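Local coordinates for angiopoietin-related protein 4 (Homo sapiens, PDB 6U1U) that inactivates lipoprotein lipase and so regulates triglyceride clearance, and, here as its fibrinogen-like C-terminal domain, holds a palmitic acid, at residues E19-P22 and P26-L29; A90-D95 and A100-F105; G163-G168 and H172-G177. One frame throughout, in Å; residues are numbered along the deposited sequence.

Contact 1: residues E19-P22 and P26-L29; sequences EIQP and PPFL
I20 and F28 meet through both backbone and side chain. I20 N donates to F28 O at 3.0 Å, almost straight at 174° on the hydrogen. The return bond, F28 N to I20 O, has the same length but bends a little more. I20 O also receives the CA-H of P27, with CA and O 3.2 Å apart. The two side chains share one face of the sheet, where CG1 of I20 sits over the rim of one face of the F28 ring, and CD1 reaches CZ of F28 at 3.8 Å. F28 CG lies between its own backbone N and carbonyl carbon (chi1 57°), which turns the ring back across I20 toward P22. There CD of P22 comes to 3.6 Å from CE2 of F28, the proline lying roughly at right angles to the phenylalanine. This is the loop end of a beta hairpin, strand 16-20 running antiparallel to strand 28-35 in the fibrinogen-like domain. On the other face, the non-hydrogen-bonded pair E19 and L29 touches through CG of E19 and CD1 of L29, 3.8 Å apart. Q21, extended, runs alongside P27, and its NE2 is hydrogen-bonded to S25 O in the connecting loop. Farther out, helix 75-82 backs the I20 face: I81 meets I20, S80 touches P22 and F28, and K77 also touches F28.

Contact 2: residues A90-D95 and A100-F105; sequences AVQLRD and AELLQF. With PLM (palmitic acid), chain B.
V91 and L103 form one hydrogen-bonded pair of this antiparallel ladder, L93 and E101 the next. Each pair is joined by two reciprocal backbone bonds: V91 N to L103 O and L103 N to V91 O are both 2.8 Å, and L93 N to E101 O, at 2.9 Å, is answered by E101 N to L93 O. CA-H...O contacts flank the hydrogen bonds, the shortest from A100 CA to L93 O at 3.1 Å.

The closely packed side is the one where V91, L93 and F105 are buried, with W196 of strand 195-196 lying against all three and L103, and L175 against V91 and L93. The cover comes from these neighbours, for the direct contact of L93 CD1 with L103 CD1 is slack at 4.3 Å. V91 CG2 comes to the edge of the F105 ring, whose CD2 is 3.4 Å from CF near the methyl end of palmitic acid. E101, on this face too, is partly exposed and turns its carboxylate end away from the neighbouring strand.

The face with Q92, L102 and A100 is the solvent side, and L102 and A100 are exposed. Here CD2 of L102 rests against the aliphatic part of Q92, 3.7 Å from CG. Q92 CG is anti to the carbonyl carbon (chi1 -51°) and the chain runs on extended, carrying the amide past L102 to a water. That water accepts from Q92 NE2 at 3.0 Å and donates to L103 O, giving this carbonyl a second donor besides V91 N. L212 of strand 208-215 adds apolar cover over A90 and Q92. The arrangement is a two-stranded antiparallel beta hairpin, strands 87-94 and 100-109, with one face turned to W196 and the palmitic acid and the other carrying exposed A100, L102 and Q104.

Contact 3: residues G163-G168 and H172-G177; sequences GGWWFG and HSNLNG. With PLM (palmitic acid), chain B.
A loop of the fibrinogen-like domain, G163-G168, folds against strand 173-174 and the turn that follows it, around W165 and beside the palmitic acid. N174 CA lies 3.6 Å from the centroid of the five-membered ring of W165, only 4° off its normal: a CH-pi contact. L175 N covers the same face, while CG of L175 approaches CH2 of W165 at 3.5 Å. W165 CG is anti to the backbone N (chi1 -164°), which sends the indole across the second segment and lets NE1 donate a hydrogen bond to S173 OG at 2.9 Å (149° at the hydrogen), OG tilted somewhat from the ring plane. The same hydroxyl is hydrogen-bonded to H172 ND1, so it joins the indole to the imidazole. At the other end, N176 ND2 donates to G164 O at 2.8 Å, with its amide nearly perpendicular to the indole and ND2 in the plane of the indole at its edge. CB of W165 stands over the centre of the F167 ring, and N174 ND2 meets that ring's edge while bonding to S162 O. H172 lays a ring face against C7 of the palmitic acid, and W166 O is 3.4 Å from atom CA of the ligand. N174 OD1 accepts from N176 N, an Asx turn set within the type I beta turn from N174 to G177.

Contact 1 stands apart: its centre is 26 Å from that of contact 2 and 27 Å from that of contact 3, although its hairpin belongs to the same branched antiparallel sheet as contact 2. Contacts 2 and 3, with centres 15 Å apart, meet through L175: its CD1 packs on V91 CG1 at 3.7 Å, its CD2 on L93 CD2 at 3.8 Å. Both line the palmitic acid, contact 2 with F105 near the methyl end and contact 3 with W166 and H172 farther along the chain. Beyond them, T169 OG1 and K197 NZ are hydrogen-bonded to the palmitic acid, and W196 touches both contacts, stacking edge-to-face with H172.

Contact 1: residues E19-P22 and P26-L29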
ATOM      1  N   GLU A  19       0.504  -3.949  20.515  1.00 20.98           N
ATOM      2  CA  GLU A  19       0.615  -2.518  20.762  1.00 23.39           C
ATOM      3  C   GLU A  19       2.037  -2.035  20.464  1.00 24.59           C
ATOM      4  O   GLU A  19       3.014  -2.653  20.902  1.00 24.30           O
ATOM      5  CB  GLU A  19       0.260  -2.201  22.224  1.00 27.66           C
ATOM      6  CG  GLU A  19      -1.068  -2.782  22.687  1.00 28.53           C
ATOM      7  CD  GLU A  19      -1.216  -2.808  24.234  1.00 39.48           C
ATOM      8  OE1 GLU A  19      -0.830  -1.814  24.892  1.00 42.43           O
ATOM      9  OE2 GLU A  19      -1.695  -3.823  24.787  1.00 39.77           O
ATOM     10  N   ILE A  20       2.161  -0.946  19.702  1.00 19.65           N
ATOM     11  CA  ILE A  20       3.444  -0.294  19.466  1.00 19.64           C
ATOM     12  C   ILE A  20       3.255   1.183  19.754  1.00 22.18           C
ATOM     13  O   ILE A  20       2.129   1.672  19.926  1.00 21.77           O
ATOM     14  CB  ILE A  20       3.992  -0.474  18.025  1.00 22.54           C
ATOM     15  CG1 ILE A  20       2.990   0.101  17.006  1.00 20.56           C
ATOM     16  CG2 ILE A  20       4.297  -1.957  17.731  1.00 22.03           C
ATOM     17  CD1 ILE A  20       3.588   0.359  15.619  1.00 20.63           C
ATOM     18  N   GLN A  21       4.377   1.887  19.866  1.00 22.16           N
ATOM     19  CA  GLN A  21       4.331   3.331  20.079  1.00 22.10           C
ATOM     20  C   GLN A  21       5.531   3.966  19.437  1.00 21.55           C
ATOM     21  O   GLN A  21       6.586   4.128  20.065  1.00 24.95           O
ATOM     22  CB  GLN A  21       4.267   3.703  21.559  1.00 24.23           C
ATOM     23  CG  GLN A  21       4.062   5.212  21.717  1.00 23.73           C
ATOM     24  CD  GLN A  21       3.664   5.619  23.117  1.00 32.74           C
ATOM     25  OE1 GLN A  21       3.912   4.887  24.075  1.00 35.28           O
ATOM     26  NE2 GLN A  21       3.042   6.783  23.238  1.00 30.06           N
ATOM     27  N   PRO A  22       5.413   4.347  18.166  1.00 22.71           N
ATOM     28  CA  PRO A  22       6.489   5.083  17.504  1.00 26.27           C
ATOM     29  C   PRO A  22       6.802   6.391  18.206  1.00 28.51           C
ATOM     30  O   PRO A  22       5.961   6.977  18.888  1.00 25.21           O
ATOM     31  CB  PRO A  22       5.924   5.340  16.102  1.00 21.16           C
ATOM     32  CG  PRO A  22       4.938   4.266  15.900  1.00 22.33           C
ATOM     33  CD  PRO A  22       4.303   4.026  17.255  1.00 23.03           C
ATOM     34  N   PRO A  26       0.941   8.535  19.728  1.00 25.56           N
ATOM     35  CA  PRO A  26       0.206   7.744  20.710  1.00 25.77           C
ATOM     36  C   PRO A  26       0.402   6.259  20.443  1.00 24.00           C
ATOM     37  O   PRO A  26       0.794   5.873  19.327  1.00 23.17           O
ATOM     38  CB  PRO A  26      -1.254   8.163  20.472  1.00 30.32           C
ATOM     39  CG  PRO A  26      -1.275   8.553  19.040  1.00 32.40           C
ATOM     40  CD  PRO A  26       0.039   9.247  18.806  1.00 30.39           C
ATOM     41  N   PRO A  27       0.124   5.393  21.412  1.00 23.95           N
ATOM     42  CA  PRO A  27       0.216   3.944  21.144  1.00 19.96           C
ATOM     43  C   PRO A  27      -0.926   3.507  20.240  1.00 20.10           C
ATOM     44  O   PRO A  27      -2.010   4.094  20.258  1.00 20.04           O
ATOM     45  CB  PRO A  27       0.084   3.299  22.541  1.00 26.93           C
ATOM     46  CG  PRO A  27       0.066   4.481  23.545  1.00 25.59           C
ATOM     47  CD  PRO A  27      -0.438   5.665  22.752  1.00 25.64           C
ATOM     48  N   PHE A  28      -0.685   2.469  19.424  1.00 17.46           N
ATOM     49  CA  PHE A  28      -1.788   1.929  18.626  1.00 19.03           C
ATOM     50  C   PHE A  28      -1.504   0.477  18.298  1.00 20.97           C
ATOM     51  O   PHE A  28      -0.365   0.019  18.361  1.00 20.81           O
ATOM     52  CB  PHE A  28      -2.075   2.739  17.329  1.00 18.69           C
ATOM     53  CG  PHE A  28      -0.870   2.886  16.366  1.00 17.91           C
ATOM     54  CD1 PHE A  28      -0.672   1.974  15.317  1.00 19.96           C
ATOM     55  CD2 PHE A  28       0.010   3.944  16.493  1.00 19.22           C
ATOM     56  CE1 PHE A  28       0.427   2.163  14.414  1.00 19.91           C
ATOM     57  CE2 PHE A  28       1.091   4.131  15.624  1.00 22.18           C
ATOM     58  CZ  PHE A  28       1.301   3.228  14.579  1.00 20.04           C
ATOM     59  N   LEU A  29      -2.562  -0.233  17.952  1.00 16.63           N
ATOM     60  CA  LEU A  29      -2.480  -1.672  17.741  1.00 18.72           C
ATOM     61  C   LEU A  29      -2.169  -1.938  16.275  1.00 23.58           C
ATOM     62  O   LEU A  29      -2.886  -1.452  15.408  1.00 22.11           O
ATOM     63  CB  LEU A  29      -3.818  -2.296  18.151  1.00 21.40           C
ATOM     64  CG  LEU A  29      -3.904  -3.798  18.455  1.00 26.87           C
ATOM     65  CD1 LEU A  29      -3.137  -4.149  19.755  1.00 23.82           C
ATOM     66  CD2 LEU A  29      -5.373  -4.206  18.540  1.00 29.04           C
TER

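Contact 2: residues A90-D95 and A100-F105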
ATOM      1  N   ALA A  90       7.092  -4.669   1.214  1.00 18.70           N
ATOM      2  CA  ALA A  90       6.753  -5.948   0.604  1.00 19.76           C
ATOM      3  C   ALA A  90       5.339  -5.897   0.032  1.00 23.16           C
ATOM      4  O   ALA A  90       4.419  -5.407   0.690  1.00 20.04           O
ATOM      5  CB  ALA A  90       6.860  -7.071   1.647  1.00 22.66           C
ATOM      6  N   VAL A  91       5.169  -6.389  -1.196  1.00 19.02           N
ATOM      7  CA  VAL A  91       3.880  -6.368  -1.865  1.00 21.42           C
ATOM      8  C   VAL A  91       3.587  -7.808  -2.243  1.00 22.70           C
ATOM      9  O   VAL A  91       4.388  -8.429  -2.949  1.00 23.44           O
ATOM     10  CB  VAL A  91       3.898  -5.465  -3.106  1.00 21.46           C
ATOM     11  CG1 VAL A  91       2.571  -5.596  -3.874  1.00 23.54           C
ATOM     12  CG2 VAL A  91       4.136  -3.988  -2.695  1.00 22.39           C
ATOM     13  N   GLN A  92       2.481  -8.356  -1.748  1.00 19.93           N
ATOM     14  CA  GLN A  92       2.166  -9.767  -1.967  1.00 21.48           C
ATOM     15  C   GLN A  92       0.824  -9.868  -2.664  1.00 24.91           C
ATOM     16  O   GLN A  92      -0.160  -9.273  -2.205  1.00 23.19           O
ATOM     17  CB  GLN A  92       2.178 -10.533  -0.655  1.00 21.97           C
ATOM     18  CG  GLN A  92       3.515 -10.227   0.061  1.00 25.84           C
ATOM     19  CD  GLN A  92       3.824 -11.010   1.318  1.00 28.93           C
ATOM     20  OE1 GLN A  92       2.934 -11.489   2.032  1.00 28.30           O
ATOM     21  NE2 GLN A  92       5.122 -11.096   1.625  1.00 27.33           N
ATOM     22  N   LEU A  93       0.795 -10.614  -3.775  1.00 21.70           N
ATOM     23  CA  LEU A  93      -0.362 -10.680  -4.658  1.00 20.37           C
ATOM     24  C   LEU A  93      -0.781 -12.129  -4.852  1.00 23.40           C
ATOM     25  O   LEU A  93       0.062 -13.023  -4.900  1.00 25.92           O
ATOM     26  CB  LEU A  93      -0.055 -10.067  -6.041  1.00 20.51           C
ATOM     27  CG  LEU A  93       0.722  -8.738  -6.054  1.00 22.03           C
ATOM     28  CD1 LEU A  93       1.179  -8.339  -7.476  1.00 25.21           C
ATOM     29  CD2 LEU A  93      -0.144  -7.615  -5.439  1.00 20.49           C
ATOM     30  N   ARG A  94      -2.101 -12.358  -4.976  1.00 22.48           N
ATOM     31  CA  ARG A  94      -2.615 -13.711  -5.181  1.00 23.14           C
ATOM     32  C   ARG A  94      -3.634 -13.679  -6.309  1.00 26.66           C
ATOM     33  O   ARG A  94      -4.481 -12.773  -6.363  1.00 23.47           O
ATOM     34  CB  ARG A  94      -3.255 -14.278  -3.894  1.00 26.28           C
ATOM     35  CG  ARG A  94      -3.702 -15.745  -4.019  1.00 30.08           C
ATOM     36  CD  ARG A  94      -4.521 -16.177  -2.804  1.00 39.33           C
ATOM     37  NE  ARG A  94      -3.844 -15.881  -1.537  1.00 47.75           N
ATOM     38  CZ  ARG A  94      -4.471 -15.650  -0.380  1.00 48.09           C
ATOM     39  NH1 ARG A  94      -5.806 -15.675  -0.322  1.00 46.78           N
ATOM     40  NH2 ARG A  94      -3.760 -15.393   0.725  1.00 48.07           N
ATOM     41  N   ASP A  95      -3.556 -14.651  -7.225  1.00 24.06           N
ATOM     42  CA  ASP A  95      -4.522 -14.648  -8.308  1.00 25.59           C
ATOM     43  C   ASP A  95      -5.579 -15.697  -8.007  1.00 26.88           C
ATOM     44  O   ASP A  95      -5.584 -16.322  -6.944  1.00 26.01           O
ATOM     45  CB  ASP A  95      -3.852 -14.840  -9.686  1.00 26.92           C
ATOM     46  CG  ASP A  95      -3.259 -16.235  -9.887  1.00 29.49           C
ATOM     47  OD1 ASP A  95      -3.633 -17.177  -9.159  1.00 31.83           O
ATOM     48  OD2 ASP A  95      -2.400 -16.370 -10.781  1.00 30.82           O
ATOM     49  N   ALA A 100       0.793 -17.077  -5.943  1.00 32.66           N
ATOM     50  CA  ALA A 100       1.180 -15.867  -5.225  1.00 28.37           C
ATOM     51  C   ALA A 100       2.439 -15.269  -5.838  1.00 30.77           C
ATOM     52  O   ALA A 100       3.325 -15.991  -6.316  1.00 33.56           O
ATOM     53  CB  ALA A 100       1.411 -16.142  -3.742  1.00 29.37           C
ATOM     54  N   GLU A 101       2.509 -13.932  -5.825  1.00 25.51           N
ATOM     55  CA  GLU A 101       3.658 -13.180  -6.310  1.00 27.08           C
ATOM     56  C   GLU A 101       4.154 -12.280  -5.188  1.00 27.73           C
ATOM     57  O   GLU A 101       3.381 -11.463  -4.662  1.00 26.04           O
ATOM     58  CB  GLU A 101       3.271 -12.370  -7.538  1.00 29.14           C
ATOM     59  CG  GLU A 101       4.367 -11.491  -8.106  1.00 27.80           C
ATOM     60  CD  GLU A 101       5.424 -12.306  -8.878  1.00 33.14           C
ATOM     61  OE1 GLU A 101       6.088 -11.712  -9.740  1.00 34.96           O
ATOM     62  OE2 GLU A 101       5.591 -13.515  -8.605  1.00 36.34           O
ATOM     63  N   LEU A 102       5.426 -12.442  -4.801  1.00 24.67           N
ATOM     64  CA  LEU A 102       5.994 -11.741  -3.652  1.00 24.25           C
ATOM     65  C   LEU A 102       7.073 -10.785  -4.141  1.00 27.21           C
ATOM     66  O   LEU A 102       8.095 -11.216  -4.688  1.00 28.43           O
ATOM     67  CB  LEU A 102       6.531 -12.737  -2.620  1.00 27.78           C
ATOM     68  CG  LEU A 102       5.573 -13.890  -2.288  1.00 31.47           C
ATOM     69  CD1 LEU A 102       6.209 -14.981  -1.381  1.00 37.04           C
ATOM     70  CD2 LEU A 102       4.269 -13.401  -1.655  1.00 29.49           C
ATOM     71  N   LEU A 103       6.815  -9.485  -3.992  1.00 22.78           N
ATOM     72  CA  LEU A 103       7.690  -8.405  -4.418  1.00 23.12           C
ATOM     73  C   LEU A 103       8.199  -7.650  -3.202  1.00 21.58           C
ATOM     74  O   LEU A 103       7.530  -7.591  -2.173  1.00 22.11           O
ATOM     75  CB  LEU A 103       6.951  -7.414  -5.328  1.00 24.33           C
ATOM     76  CG  LEU A 103       6.113  -8.093  -6.409  1.00 27.52           C
ATOM     77  CD1 LEU A 103       5.332  -7.078  -7.218  1.00 28.48           C
ATOM     78  CD2 LEU A 103       7.051  -8.918  -7.313  1.00 28.49           C
ATOM     79  N   GLN A 104       9.385  -7.057  -3.330  1.00 22.10           N
ATOM     80  CA  GLN A 104       9.912  -6.215  -2.267  1.00 22.12           C
ATOM     81  C   GLN A 104      10.660  -5.067  -2.907  1.00 24.67           C
ATOM     82  O   GLN A 104      11.426  -5.290  -3.846  1.00 28.08           O
ATOM     83  CB  GLN A 104      10.854  -7.014  -1.348  1.00 27.44           C
ATOM     84  CG  GLN A 104      11.120  -6.411  -0.013  1.00 32.67           C
ATOM     85  CD  GLN A 104      11.860  -7.398   0.916  1.00 32.42           C
ATOM     86  OE1 GLN A 104      12.905  -7.079   1.452  1.00 42.03           O
ATOM     87  NE2 GLN A 104      11.300  -8.570   1.101  1.00 35.59           N
ATOM     88  N   PHE A 105      10.491  -3.882  -2.357  1.00 23.32           N
ATOM     89  CA  PHE A 105      11.156  -2.673  -2.884  1.00 26.76           C
ATOM     90  C   PHE A 105      11.643  -1.825  -1.720  1.00 26.17           C
ATOM     91  O   PHE A 105      10.965  -1.760  -0.735  1.00 25.26           O
ATOM     92  CB  PHE A 105      10.160  -1.797  -3.648  1.00 24.01           C
ATOM     93  CG  PHE A 105       9.393  -2.506  -4.725  1.00 23.55           C
ATOM     94  CD1 PHE A 105       9.926  -2.669  -5.977  1.00 26.26           C
ATOM     95  CD2 PHE A 105       8.153  -3.033  -4.474  1.00 26.16           C
ATOM     96  CE1 PHE A 105       9.237  -3.333  -6.965  1.00 29.33           C
ATOM     97  CE2 PHE A 105       7.469  -3.709  -5.452  1.00 25.83           C
ATOM     98  CZ  PHE A 105       8.008  -3.853  -6.694  1.00 27.36           C
TER
HETATM   99  C1  PLM B 501       3.102   2.411 -15.899  1.00 43.11           C
HETATM  100  O1  PLM B 501       1.919   2.737 -16.146  1.00 38.29           O
HETATM  101  O2  PLM B 501       3.580   1.308 -16.193  1.00 49.21           O
HETATM  102  C2  PLM B 501       4.020   3.451 -15.270  1.00 43.19           C
HETATM  103  C3  PLM B 501       5.116   3.014 -14.344  1.00 41.08           C
HETATM  104  C4  PLM B 501       5.357   4.023 -13.233  1.00 42.60           C
HETATM  105  C5  PLM B 501       5.954   3.477 -11.965  1.00 41.82           C
HETATM  106  C6  PLM B 501       5.605   4.250 -10.706  1.00 38.53           C
HETATM  107  C7  PLM B 501       5.601   3.419  -9.449  1.00 39.50           C
HETATM  108  C8  PLM B 501       4.773   3.932  -8.299  1.00 36.12           C
HETATM  109  C9  PLM B 501       3.407   3.343  -8.255  1.00 37.25           C
HETATM  110  CA  PLM B 501       2.971   2.838  -6.944  1.00 32.92           C
HETATM  111  CB  PLM B 501       3.674   1.640  -6.442  1.00 34.40           C
HETATM  112  CC  PLM B 501       3.464   1.447  -4.993  1.00 38.80           C
HETATM  113  CD  PLM B 501       3.813   0.119  -4.481  1.00 34.24           C
HETATM  114  CE  PLM B 501       5.117  -0.361  -4.986  1.00 38.05           C
HETATM  115  CF  PLM B 501       6.255  -0.265  -4.047  1.00 38.11           C
HETATM  116  CG  PLM B 501       7.277   0.732  -4.482  1.00 36.60           C
HETATM  117  O   HOH W   1       7.001 -10.079  -0.453  1.00 31.64           O

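Contact 3: residues G163-G168 and H172-G177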
ATOM      1  N   GLY A 163     -10.884   4.008  -4.744  1.00 23.69           N
ATOM      2  CA  GLY A 163      -9.910   3.841  -3.666  1.00 22.25           C
ATOM      3  C   GLY A 163      -8.862   4.934  -3.643  1.00 22.62           C
ATOM      4  O   GLY A 163      -8.991   5.997  -4.260  1.00 25.55           O
ATOM      5  N   GLY A 164      -7.817   4.675  -2.861  1.00 19.12           N
ATOM      6  CA  GLY A 164      -6.723   5.621  -2.708  1.00 16.88           C
ATOM      7  C   GLY A 164      -5.407   4.919  -3.012  1.00 16.70           C
ATOM      8  O   GLY A 164      -5.222   3.761  -2.662  1.00 17.84           O
ATOM      9  N   TRP A 165      -4.531   5.621  -3.711  1.00 17.80           N
ATOM     10  CA  TRP A 165      -3.305   4.957  -4.163  1.00 18.24           C
ATOM     11  C   TRP A 165      -2.253   5.979  -4.535  1.00 18.37           C
ATOM     12  O   TRP A 165      -2.533   7.167  -4.704  1.00 18.47           O
ATOM     13  CB  TRP A 165      -3.580   4.040  -5.373  1.00 18.92           C
ATOM     14  CG  TRP A 165      -2.500   3.024  -5.677  1.00 18.97           C
ATOM     15  CD1 TRP A 165      -1.744   2.923  -6.828  1.00 19.46           C
ATOM     16  CD2 TRP A 165      -2.099   1.934  -4.839  1.00 17.06           C
ATOM     17  NE1 TRP A 165      -0.907   1.834  -6.749  1.00 19.73           N
ATOM     18  CE2 TRP A 165      -1.090   1.217  -5.537  1.00 18.54           C
ATOM     19  CE3 TRP A 165      -2.492   1.506  -3.566  1.00 19.28           C
ATOM     20  CZ2 TRP A 165      -0.449   0.095  -4.998  1.00 20.92           C
ATOM     21  CZ3 TRP A 165      -1.883   0.354  -3.023  1.00 18.88           C
ATOM     22  CH2 TRP A 165      -0.864  -0.337  -3.736  1.00 17.59           C
ATOM     23  N   TRP A 166      -1.019   5.476  -4.694  1.00 18.10           N
ATOM     24  CA  TRP A 166       0.090   6.257  -5.249  1.00 19.36           C
ATOM     25  C   TRP A 166       0.001   6.122  -6.759  1.00 22.83           C
ATOM     26  O   TRP A 166       0.675   5.304  -7.389  1.00 23.42           O
ATOM     27  CB  TRP A 166       1.422   5.734  -4.728  1.00 20.06           C
ATOM     28  CG  TRP A 166       1.621   5.913  -3.250  1.00 20.71           C
ATOM     29  CD1 TRP A 166       2.012   7.054  -2.599  1.00 20.45           C
ATOM     30  CD2 TRP A 166       1.474   4.903  -2.243  1.00 19.64           C
ATOM     31  NE1 TRP A 166       2.105   6.811  -1.233  1.00 19.49           N
ATOM     32  CE2 TRP A 166       1.780   5.500  -1.000  1.00 21.54           C
ATOM     33  CE3 TRP A 166       1.069   3.562  -2.277  1.00 21.16           C
ATOM     34  CZ2 TRP A 166       1.703   4.796   0.215  1.00 21.83           C
ATOM     35  CZ3 TRP A 166       0.994   2.860  -1.073  1.00 23.72           C
ATOM     36  CH2 TRP A 166       1.294   3.478   0.154  1.00 22.08           C
ATOM     37  N   PHE A 167      -0.898   6.909  -7.347  1.00 23.76           N
ATOM     38  CA  PHE A 167      -1.172   6.806  -8.783  1.00 28.29           C
ATOM     39  C   PHE A 167      -0.052   7.529  -9.558  1.00 31.36           C
ATOM     40  O   PHE A 167      -0.183   8.670  -9.986  1.00 33.77           O
ATOM     41  CB  PHE A 167      -2.553   7.399  -9.075  1.00 26.22           C
ATOM     42  CG  PHE A 167      -3.743   6.613  -8.515  1.00 27.13           C
ATOM     43  CD1 PHE A 167      -4.090   5.354  -8.997  1.00 27.32           C
ATOM     44  CD2 PHE A 167      -4.562   7.169  -7.544  1.00 23.29           C
ATOM     45  CE1 PHE A 167      -5.186   4.698  -8.506  1.00 25.26           C
ATOM     46  CE2 PHE A 167      -5.675   6.498  -7.034  1.00 23.15           C
ATOM     47  CZ  PHE A 167      -5.989   5.260  -7.522  1.00 27.33           C
ATOM     48  N   GLY A 168       1.094   6.861  -9.730  1.00 35.51           N
ATOM     49  CA  GLY A 168       2.169   7.465 -10.521  1.00 34.30           C
ATOM     50  C   GLY A 168       1.810   7.617 -11.994  1.00 40.31           C
ATOM     51  O   GLY A 168       2.220   8.575 -12.660  1.00 38.35           O
ATOM     52  N   HIS A 172      -0.525   1.707 -13.643  1.00 25.97           N
ATOM     53  CA  HIS A 172       0.510   0.815 -13.124  1.00 23.26           C
ATOM     54  C   HIS A 172      -0.061  -0.221 -12.159  1.00 23.76           C
ATOM     55  O   HIS A 172       0.171  -1.433 -12.307  1.00 22.90           O
ATOM     56  CB  HIS A 172       1.601   1.616 -12.401  1.00 22.26           C
ATOM     57  CG  HIS A 172       2.623   0.755 -11.732  1.00 26.62           C
ATOM     58  ND1 HIS A 172       2.491   0.296 -10.435  1.00 24.63           N
ATOM     59  CD2 HIS A 172       3.775   0.219 -12.205  1.00 28.16           C
ATOM     60  CE1 HIS A 172       3.521  -0.477 -10.135  1.00 27.84           C
ATOM     61  NE2 HIS A 172       4.326  -0.523 -11.189  1.00 27.24           N
ATOM     62  N   SER A 173      -0.810   0.251 -11.167  1.00 21.44           N
ATOM     63  CA  SER A 173      -1.329  -0.605 -10.105  1.00 19.82           C
ATOM     64  C   SER A 173      -2.355   0.174  -9.308  1.00 18.36           C
ATOM     65  O   SER A 173      -2.405   1.399  -9.358  1.00 19.81           O
ATOM     66  CB  SER A 173      -0.252  -1.067  -9.145  1.00 21.71           C
ATOM     67  OG  SER A 173       0.444   0.087  -8.656  1.00 22.30           O
ATOM     68  N   ASN A 174      -3.145  -0.578  -8.544  1.00 20.08           N
ATOM     69  CA  ASN A 174      -4.044  -0.027  -7.543  1.00 19.57           C
ATOM     70  C   ASN A 174      -4.500  -1.191  -6.692  1.00 18.58           C
ATOM     71  O   ASN A 174      -5.418  -1.931  -7.077  1.00 20.13           O
ATOM     72  CB  ASN A 174      -5.247   0.682  -8.172  1.00 19.21           C
ATOM     73  CG  ASN A 174      -6.188   1.200  -7.121  1.00 21.35           C
ATOM     74  OD1 ASN A 174      -5.827   1.191  -5.939  1.00 18.37           O
ATOM     75  ND2 ASN A 174      -7.402   1.658  -7.525  1.00 21.11           N
ATOM     76  N   LEU A 175      -3.846  -1.428  -5.550  1.00 18.61           N
ATOM     77  CA  LEU A 175      -4.288  -2.546  -4.743  1.00 16.86           C
ATOM     78  C   LEU A 175      -5.471  -2.172  -3.848  1.00 16.34           C
ATOM     79  O   LEU A 175      -5.986  -3.030  -3.115  1.00 17.47           O
ATOM     80  CB  LEU A 175      -3.117  -3.086  -3.910  1.00 17.79           C
ATOM     81  CG  LEU A 175      -1.923  -3.523  -4.782  1.00 18.48           C
ATOM     82  CD1 LEU A 175      -0.863  -4.144  -3.888  1.00 18.61           C
ATOM     83  CD2 LEU A 175      -2.377  -4.507  -5.845  1.00 20.12           C
ATOM     84  N   ASN A 176      -5.925  -0.927  -3.925  1.00 17.38           N
ATOM     85  CA  ASN A 176      -7.026  -0.432  -3.113  1.00 17.84           C
ATOM     86  C   ASN A 176      -8.280  -0.188  -3.965  1.00 20.01           C
ATOM     87  O   ASN A 176      -9.180   0.554  -3.555  1.00 19.25           O
ATOM     88  CB  ASN A 176      -6.607   0.853  -2.386  1.00 17.11           C
ATOM     89  CG  ASN A 176      -5.628   0.585  -1.253  1.00 17.41           C
ATOM     90  OD1 ASN A 176      -5.554  -0.527  -0.746  1.00 18.43           O
ATOM     91  ND2 ASN A 176      -4.862   1.624  -0.849  1.00 18.56           N
ATOM     92  N   GLY A 177      -8.370  -0.815  -5.139  1.00 17.95           N
ATOM     93  CA  GLY A 177      -9.542  -0.635  -5.982  1.00 21.80           C
ATOM     94  C   GLY A 177     -10.721  -1.495  -5.518  1.00 22.84           C
ATOM     95  O   GLY A 177     -10.721  -2.081  -4.441  1.00 21.76           O
TER
HETATM   96  C1  PLM B 501       3.102   2.411 -15.899  1.00 43.11           C
HETATM   97  O1  PLM B 501       1.919   2.737 -16.146  1.00 38.29           O
HETATM   98  O2  PLM B 501       3.580   1.308 -16.193  1.00 49.21           O
HETATM   99  C2  PLM B 501       4.020   3.451 -15.270  1.00 43.19           C
HETATM  100  C3  PLM B 501       5.116   3.014 -14.344  1.00 41.08           C
HETATM  101  C4  PLM B 501       5.357   4.023 -13.233  1.00 42.60           C
HETATM  102  C5  PLM B 501       5.954   3.477 -11.965  1.00 41.82           C
HETATM  103  C6  PLM B 501       5.605   4.250 -10.706  1.00 38.53           C
HETATM  104  C7  PLM B 501       5.601   3.419  -9.449  1.00 39.50           C
HETATM  105  C8  PLM B 501       4.773   3.932  -8.299  1.00 36.12           C
HETATM  106  C9  PLM B 501       3.407   3.343  -8.255  1.00 37.25           C
HETATM  107  CA  PLM B 501       2.971   2.838  -6.944  1.00 32.92           C
HETATM  108  CB  PLM B 501       3.674   1.640  -6.442  1.00 34.40           C
HETATM  109  CC  PLM B 501       3.464   1.447  -4.993  1.00 38.80           C
HETATM  110  CD  PLM B 501       3.813   0.119  -4.481  1.00 34.24           C
HETATM  111  CE  PLM B 501       5.117  -0.361  -4.986  1.00 38.05           C
HETATM  112  CF  PLM B 501       6.255  -0.265  -4.047  1.00 38.11           C
HETATM  113  CG  PLM B 501       7.277   0.732  -4.482  1.00 36.60           C